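Local coordinates for protein interpain A (PDB 3BB7) that probably hydrolyses peptide bonds as a C10-family cysteine protease, represented here by a zymogen fragment with prodomain sequence joined to the catalytic part, at residues A[36-41]-A[277-282]; A[51-56]-A[267-272]; A[190-195]-A[217-222]. The protein carries 1 engineered substitution. All coordinates share one frame; numbering follows the deposited sequence.

Interaction 1. Residues A[36-41]-A[277-282]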
# COMPACT_ATOMS: atom_id res chain seq x y z
N LEU A 36 -12.12 -8.70 11.41
CA LEU A 36 -11.88 -7.82 10.23
C LEU A 36 -10.40 -7.75 9.88
O LEU A 36 -10.05 -7.51 8.72
CB LEU A 36 -12.42 -6.42 10.50
CG LEU A 36 -13.91 -6.39 10.93
CD1 LEU A 36 -14.28 -5.00 11.40
CD2 LEU A 36 -14.77 -6.79 9.74
N GLY A 37 -9.53 -7.90 10.88
CA GLY A 37 -8.10 -7.81 10.66
C GLY A 37 -7.34 -8.35 11.83
O GLY A 37 -7.86 -8.43 12.96
N VAL A 38 -6.11 -8.73 11.59
CA VAL A 38 -5.29 -9.34 12.63
C VAL A 38 -3.83 -9.11 12.34
O VAL A 38 -3.40 -9.23 11.22
CB VAL A 38 -5.61 -10.87 12.83
CG1 VAL A 38 -5.46 -11.67 11.52
CG2 VAL A 38 -4.79 -11.49 14.01
N SER A 39 -3.06 -8.80 13.37
CA SER A 39 -1.62 -8.52 13.23
C SER A 39 -0.87 -9.24 14.31
O SER A 39 -1.39 -9.41 15.42
CB SER A 39 -1.38 -7.02 13.35
OG SER A 39 -0.00 -6.72 13.26
N GLU A 40 0.37 -9.65 13.99
CA GLU A 40 1.30 -10.17 15.01
C GLU A 40 1.99 -9.02 15.76
O GLU A 40 2.56 -9.22 16.85
CB GLU A 40 2.36 -11.09 14.37
CG GLU A 40 1.81 -12.39 13.79
CD GLU A 40 2.80 -13.12 12.87
OE1 GLU A 40 3.90 -12.59 12.59
OE2 GLU A 40 2.45 -14.24 12.42
N SER A 41 1.92 -7.81 15.21
CA SER A 41 2.56 -6.67 15.83
C SER A 41 1.69 -6.13 16.94
O SER A 41 0.48 -6.00 16.77
CB SER A 41 2.82 -5.59 14.79
OG SER A 41 3.75 -6.08 13.84
N ALA A 277 -8.93 -17.91 4.69
CA ALA A 277 -10.19 -17.26 4.88
C ALA A 277 -10.35 -16.00 4.02
O ALA A 277 -11.36 -15.30 4.13
CB ALA A 277 -10.35 -16.93 6.34
N GLY A 278 -9.39 -15.74 3.13
CA GLY A 278 -9.51 -14.66 2.16
C GLY A 278 -9.04 -13.30 2.65
O GLY A 278 -9.09 -12.33 1.88
N LEU A 279 -8.59 -13.19 3.91
CA LEU A 279 -7.90 -11.93 4.32
C LEU A 279 -6.61 -11.74 3.53
O LEU A 279 -5.93 -12.72 3.17
CB LEU A 279 -7.58 -11.92 5.82
CG LEU A 279 -8.77 -11.64 6.74
CD1 LEU A 279 -9.77 -12.77 6.72
CD2 LEU A 279 -8.23 -11.36 8.13
N VAL A 280 -6.25 -10.49 3.24
CA VAL A 280 -5.03 -10.23 2.48
C VAL A 280 -3.91 -9.73 3.40
O VAL A 280 -4.18 -8.98 4.36
CB VAL A 280 -5.28 -9.26 1.32
CG1 VAL A 280 -6.19 -9.92 0.29
CG2 VAL A 280 -5.89 -7.93 1.81
N SER A 281 -2.68 -10.14 3.13
CA SER A 281 -1.53 -9.60 3.81
C SER A 281 -1.25 -8.22 3.27
O SER A 281 -1.12 -8.04 2.05
CB SER A 281 -0.33 -10.52 3.58
OG SER A 281 0.83 -10.01 4.22
N VAL A 282 -1.15 -7.25 4.16
CA VAL A 282 -0.99 -5.84 3.80
C VAL A 282 0.29 -5.26 4.42
O VAL A 282 0.55 -5.44 5.63
CB VAL A 282 -2.17 -5.00 4.28
CG1 VAL A 282 -1.99 -3.52 3.93
CG2 VAL A 282 -3.50 -5.52 3.70

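Interaction 2. Residues A[51-56]-A[267-272]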
# COMPACT_ATOMS: atom_id res chain seq x y z
N PHE A 51 -3.82 2.83 6.77
CA PHE A 51 -4.60 2.10 7.77
C PHE A 51 -5.81 2.93 8.21
O PHE A 51 -6.93 2.39 8.37
CB PHE A 51 -3.70 1.74 8.95
CG PHE A 51 -4.39 1.06 10.11
CD1 PHE A 51 -4.48 1.68 11.36
CD2 PHE A 51 -4.87 -0.23 9.95
CE1 PHE A 51 -5.11 1.02 12.45
CE2 PHE A 51 -5.47 -0.91 11.02
CZ PHE A 51 -5.60 -0.27 12.27
N LYS A 52 -5.61 4.23 8.34
CA LYS A 52 -6.72 5.12 8.66
C LYS A 52 -7.83 5.05 7.61
O LYS A 52 -9.02 4.99 7.96
CB LYS A 52 -6.22 6.56 8.83
CG LYS A 52 -5.55 6.76 10.16
CD LYS A 52 -5.13 8.23 10.36
CE LYS A 52 -4.92 8.55 11.84
NZ LYS A 52 -4.20 7.43 12.54
N TRP A 53 -7.45 5.01 6.32
CA TRP A 53 -8.42 4.84 5.24
C TRP A 53 -9.20 3.53 5.43
O TRP A 53 -10.44 3.52 5.36
CB TRP A 53 -7.75 4.85 3.85
CG TRP A 53 -8.71 4.36 2.82
CD1 TRP A 53 -9.74 5.07 2.22
CD2 TRP A 53 -8.81 3.02 2.32
NE1 TRP A 53 -10.42 4.26 1.34
CE2 TRP A 53 -9.89 3.00 1.40
CE3 TRP A 53 -8.08 1.85 2.54
CZ2 TRP A 53 -10.29 1.82 0.74
CZ3 TRP A 53 -8.46 0.67 1.88
CH2 TRP A 53 -9.56 0.67 0.98
N TRP A 54 -8.47 2.45 5.68
CA TRP A 54 -9.08 1.13 5.79
C TRP A 54 -10.14 1.14 6.92
O TRP A 54 -11.24 0.62 6.74
CB TRP A 54 -8.01 0.07 6.04
CG TRP A 54 -8.61 -1.31 6.14
CD1 TRP A 54 -8.97 -2.14 5.10
CD2 TRP A 54 -8.90 -2.01 7.35
NE1 TRP A 54 -9.50 -3.31 5.61
CE2 TRP A 54 -9.44 -3.27 6.98
CE3 TRP A 54 -8.73 -1.71 8.71
CZ2 TRP A 54 -9.89 -4.19 7.93
CZ3 TRP A 54 -9.16 -2.64 9.66
CH2 TRP A 54 -9.71 -3.87 9.26
N LEU A 55 -9.82 1.73 8.06
CA LEU A 55 -10.78 1.81 9.15
C LEU A 55 -12.03 2.60 8.74
O LEU A 55 -13.16 2.22 9.10
CB LEU A 55 -10.16 2.44 10.40
CG LEU A 55 -9.09 1.61 11.11
CD1 LEU A 55 -8.44 2.46 12.23
CD2 LEU A 55 -9.64 0.31 11.71
N LYS A 56 -11.84 3.70 8.04
CA LYS A 56 -12.99 4.51 7.57
C LYS A 56 -13.86 3.73 6.57
O LYS A 56 -15.10 3.76 6.65
CB LYS A 56 -12.49 5.83 6.96
CG LYS A 56 -11.90 6.79 8.00
CD LYS A 56 -11.65 8.17 7.42
CE LYS A 56 -11.59 9.23 8.53
NZ LYS A 56 -11.69 10.65 8.01
N HIS A 267 -4.00 7.13 -0.21
CA HIS A 267 -3.58 5.98 0.53
C HIS A 267 -3.05 4.99 -0.48
O HIS A 267 -3.54 4.90 -1.62
CB HIS A 267 -4.77 5.35 1.30
CG HIS A 267 -6.06 5.41 0.56
ND1 HIS A 267 -6.61 4.33 -0.10
CD2 HIS A 267 -6.92 6.44 0.37
CE1 HIS A 267 -7.74 4.70 -0.68
NE2 HIS A 267 -7.96 5.97 -0.40
N ALA A 268 -2.06 4.22 -0.09
CA ALA A 268 -1.58 3.14 -0.95
C ALA A 268 -0.76 2.20 -0.11
O ALA A 268 -0.19 2.58 0.92
CB ALA A 268 -0.74 3.69 -2.15
N PHE A 269 -0.71 0.95 -0.54
CA PHE A 269 -0.10 -0.08 0.24
C PHE A 269 0.16 -1.24 -0.70
O PHE A 269 -0.21 -1.18 -1.90
CB PHE A 269 -0.97 -0.48 1.45
CG PHE A 269 -2.42 -0.80 1.12
CD1 PHE A 269 -2.83 -2.10 0.76
CD2 PHE A 269 -3.39 0.19 1.20
CE1 PHE A 269 -4.18 -2.39 0.50
CE2 PHE A 269 -4.75 -0.10 0.95
CZ PHE A 269 -5.12 -1.37 0.59
N VAL A 270 0.78 -2.28 -0.17
CA VAL A 270 1.05 -3.48 -0.96
C VAL A 270 0.24 -4.65 -0.42
O VAL A 270 0.22 -4.88 0.81
CB VAL A 270 2.56 -3.85 -1.00
CG1 VAL A 270 2.80 -5.08 -1.88
CG2 VAL A 270 3.36 -2.65 -1.46
N ILE A 271 -0.43 -5.38 -1.31
CA ILE A 271 -0.99 -6.70 -0.93
C ILE A 271 0.05 -7.72 -1.31
O ILE A 271 0.40 -7.87 -2.50
CB ILE A 271 -2.33 -7.02 -1.64
CG1 ILE A 271 -3.41 -6.02 -1.18
CG2 ILE A 271 -2.74 -8.53 -1.39
CD1 ILE A 271 -4.68 -6.13 -2.01
N ASP A 272 0.52 -8.46 -0.32
CA ASP A 272 1.60 -9.40 -0.56
C ASP A 272 1.32 -10.81 -0.07
O ASP A 272 2.24 -11.59 0.13
CB ASP A 272 2.93 -8.86 -0.01
CG ASP A 272 2.98 -8.80 1.49
OD1 ASP A 272 4.11 -8.66 2.01
OD2 ASP A 272 1.91 -8.88 2.16

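Interaction 3. Residues A[190-195]-A[217-222]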
# COMPACT_ATOMS: atom_id res chain seq x y z
N GLY A 190 8.48 8.07 -7.13
CA GLY A 190 7.61 9.26 -7.07
C GLY A 190 7.58 10.03 -8.38
O GLY A 190 6.51 10.38 -8.91
N VAL A 191 8.76 10.38 -8.91
CA VAL A 191 8.82 11.15 -10.16
C VAL A 191 8.11 10.39 -11.29
O VAL A 191 7.34 10.97 -12.07
CB VAL A 191 10.27 11.47 -10.52
CG1 VAL A 191 10.35 12.06 -11.94
CG2 VAL A 191 10.86 12.44 -9.47
N ALA A 192 8.34 9.08 -11.38
CA ALA A 192 7.67 8.23 -12.39
C ALA A 192 6.14 8.27 -12.27
O ALA A 192 5.44 8.14 -13.29
CB ALA A 192 8.13 6.82 -12.30
N SER A 193 5.64 8.49 -11.06
CA SER A 193 4.21 8.49 -10.78
C SER A 193 3.61 9.87 -10.82
O SER A 193 2.44 10.05 -10.44
CB SER A 193 3.96 7.86 -9.42
OG SER A 193 4.37 6.48 -9.43
N GLU A 194 4.39 10.85 -11.31
CA GLU A 194 3.93 12.27 -11.35
C GLU A 194 3.50 12.77 -9.97
O GLU A 194 2.49 13.48 -9.82
CB GLU A 194 2.81 12.46 -12.37
CG GLU A 194 2.67 13.87 -12.91
CD GLU A 194 3.87 14.34 -13.72
OE1 GLU A 194 3.98 15.58 -13.92
OE2 GLU A 194 4.68 13.49 -14.14
N MET A 195 4.29 12.43 -8.96
CA MET A 195 3.98 12.78 -7.58
C MET A 195 3.77 14.29 -7.40
O MET A 195 4.52 15.10 -7.97
CB MET A 195 5.13 12.33 -6.66
CG MET A 195 4.84 12.33 -5.15
SD MET A 195 3.48 11.23 -4.64
CE MET A 195 4.24 9.62 -4.90
N THR A 217 6.88 3.20 -18.70
CA THR A 217 7.76 4.08 -19.46
C THR A 217 9.16 4.21 -18.90
O THR A 217 10.15 4.16 -19.68
CB THR A 217 7.11 5.45 -19.63
OG1 THR A 217 5.96 5.27 -20.47
CG2 THR A 217 8.03 6.45 -20.30
N TYR A 218 9.26 4.45 -17.59
CA TYR A 218 10.54 4.75 -16.96
C TYR A 218 11.20 3.53 -16.35
O TYR A 218 12.41 3.50 -16.19
CB TYR A 218 10.38 5.86 -15.91
CG TYR A 218 9.82 7.12 -16.50
CD1 TYR A 218 8.58 7.60 -16.13
CD2 TYR A 218 10.55 7.84 -17.45
CE1 TYR A 218 8.05 8.75 -16.68
CE2 TYR A 218 10.06 9.03 -17.98
CZ TYR A 218 8.79 9.47 -17.62
OH TYR A 218 8.26 10.61 -18.17
N PHE A 219 10.41 2.50 -16.03
CA PHE A 219 10.99 1.30 -15.44
C PHE A 219 10.96 0.08 -16.35
O PHE A 219 11.56 -0.96 -16.03
CB PHE A 219 10.36 0.96 -14.09
CG PHE A 219 10.70 1.94 -13.00
CD1 PHE A 219 9.80 2.93 -12.62
CD2 PHE A 219 11.90 1.84 -12.29
CE1 PHE A 219 10.09 3.83 -11.57
CE2 PHE A 219 12.21 2.72 -11.24
CZ PHE A 219 11.29 3.71 -10.86
N GLY A 220 10.22 0.19 -17.45
CA GLY A 220 10.16 -0.87 -18.45
C GLY A 220 9.31 -2.08 -18.11
O GLY A 220 9.50 -3.16 -18.68
N PHE A 221 8.35 -1.91 -17.20
CA PHE A 221 7.39 -2.97 -16.92
C PHE A 221 6.30 -2.98 -17.98
O PHE A 221 5.26 -2.31 -17.84
CB PHE A 221 6.76 -2.82 -15.54
CG PHE A 221 7.70 -3.09 -14.41
CD1 PHE A 221 8.06 -4.40 -14.07
CD2 PHE A 221 8.29 -2.03 -13.71
CE1 PHE A 221 8.95 -4.65 -12.99
CE2 PHE A 221 9.19 -2.24 -12.67
CZ PHE A 221 9.52 -3.56 -12.29
N THR A 222 6.58 -3.71 -19.06
CA THR A 222 5.72 -3.70 -20.23
C THR A 222 4.25 -3.96 -19.90
O THR A 222 3.37 -3.34 -20.51
CB THR A 222 6.23 -4.73 -21.24
OG1 THR A 222 6.12 -6.04 -20.71
CG2 THR A 222 7.65 -4.48 -21.54

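Interaction 1. Residues A[36-41]-A[277-282]
Gly37 and Leu279 mark the closest backbone approach, yet their CA atoms are 7.6 Å apart, and strand 292-294 lies between the two strands in the sheet. The contact is therefore made by a side chain reaching across that neighbour, and it buries just 85 Å² in all. Leu279 does the reaching. Its chi2 of 69° swings CD1 aside and leaves CD2 extended away from CA, and this one methyl makes all three approaches: 4.3 Å from Leu36 O, 4.4 Å from Gly37 CA and 4.4 Å from Val38 CG1. Only the last joins two apolar side chains; the first two are loose packing against backbone. At the same place the strand carries a classic beta bulge, Leu36 and Gly37 both facing Val25 on the adjacent strand. In strand order 35-39, 292-294, 280-283, the antiparallel sheet runs from the Spi inhibitor sequence range into the C10 peptidase range. Leu36 CB leaves the chain away from 277-282, and the side chain packs on helix 49-68 at Trp54, Ile58 and Ile62. Where strand 35-39 ends, Ser39 OG accepts from Ser41 N at 2.9 Å, an ST turn, and also hydrogen-bonds Asp291 O.

Interaction 2. Residues A[51-56]-A[267-272]
Trp53 and His267 form a face-to-face aromatic stack. The centroid of the tryptophan five-membered ring lies 3.5 Å from that of the imidazole, and the planes differ by 9°, so the two five-membered rings are almost parallel and well overlapped. Trp53 CG sits over the centre of the imidazole face, while His267 NE2 approaches Trp53 CD1 to 3.3 Å. The methylene joins in: Trp53 CB stands 4.0 Å from the imidazole centroid and 22° off its normal, a CH-pi contact over the same ring. The first torsion of His267, which holds CG between the backbone N and the carbonyl carbon (chi1 37°), sets the imidazole against the indole.

Apolar packing is lighter. The six-membered part of the indole, through CZ3, meets Phe269 CE2 at 3.9 Å; the indole atom lies at the edge of the phenyl ring, and the two side chains cross at roughly a right angle.

Polar bonding is directed outside the pair. Trp53 NE1 and His267 NE2 are 3.5 Å apart, but the angle is poor for a hydrogen bond; NE1 bonds instead to Phe307 O, and NE2 to Glu310 OE1.

His267 is the predicted proton acceptor, and its side chain is about 6 Å from that of Ala116, the engineered residue at the predicted nucleophile position. Helix 49-68, which supplies Trp53, begins within the Spi inhibitor sequence range. With one imidazole face against the indole and NE2 tied to Glu310, the ring has little freedom to turn, which is consistent with the prodomain restraining the active-site histidine in this zymogen.

Interaction 3. Residues A[190-195]-A[217-222]
The rings of Tyr218 and Phe219 both meet Ala192, each obliquely. Thr217 CG2 stands 3.9 Å above one face of the Tyr218 ring, over its centre; the tyrosine ring also stacks with Phe156, against which Phe219 packs edge-to-face, and Phe156 touches Ala192 as well. Across the contact Ala192 CB lies 3.6 Å from Phe219 CE1 and 3.9 Å from Tyr218 CD1, so a single methyl is shared by two aromatic rings. The backbone takes part too, with Ala192 CA 3.9 Å from Tyr218 CD1. Both aromatic residues carry CG anti to the carbonyl carbon (chi1 -59° and -69°), but their CB atoms leave the chain in different directions: that of Tyr218 heads toward Ala192, whereas Phe219 reaches it with the far part of its ring. The two segments bury 123 Å² between them, and the contacting side-chain pairs are apolar.

Gly190 O, two residues before Ala192, accepts from Ser193 N and Met195 N, both at 3.0 Å and from opposite faces of its carbonyl plane. With Glu194 N bonded to Val191 O and Glu194 at positive phi, this is a Schellman motif ending helix 176-192, here packed against the C-terminal end of helix 208-218 in the peptidase part.

Interactions 1 and 2 are neighbours, with centres 12 Å apart, and they touch: Ser281 OG lies 2.6 Å from Asp272 OD2, a probable hydrogen bond. Strands 267-274 and 280-283 adjoin in one antiparallel sheet, while strand 35-39 leads into helix 49-68, so both contacts join prodomain sequence to neighbouring strands of the peptidase part. Interaction 3 lies within the peptidase alone, 30 Å from interaction 1 and 22 Å from interaction 2 between centres. Along the chain the contacts are concentric: 190-195/217-222 innermost, then 51-56/267-272, then 36-41/277-282. Interaction 2 brings prodomain sequence onto the predicted catalytic histidine, interaction 1 lies away from the active site, and the innermost packs the ends of helices 176-192 and 208-218 together.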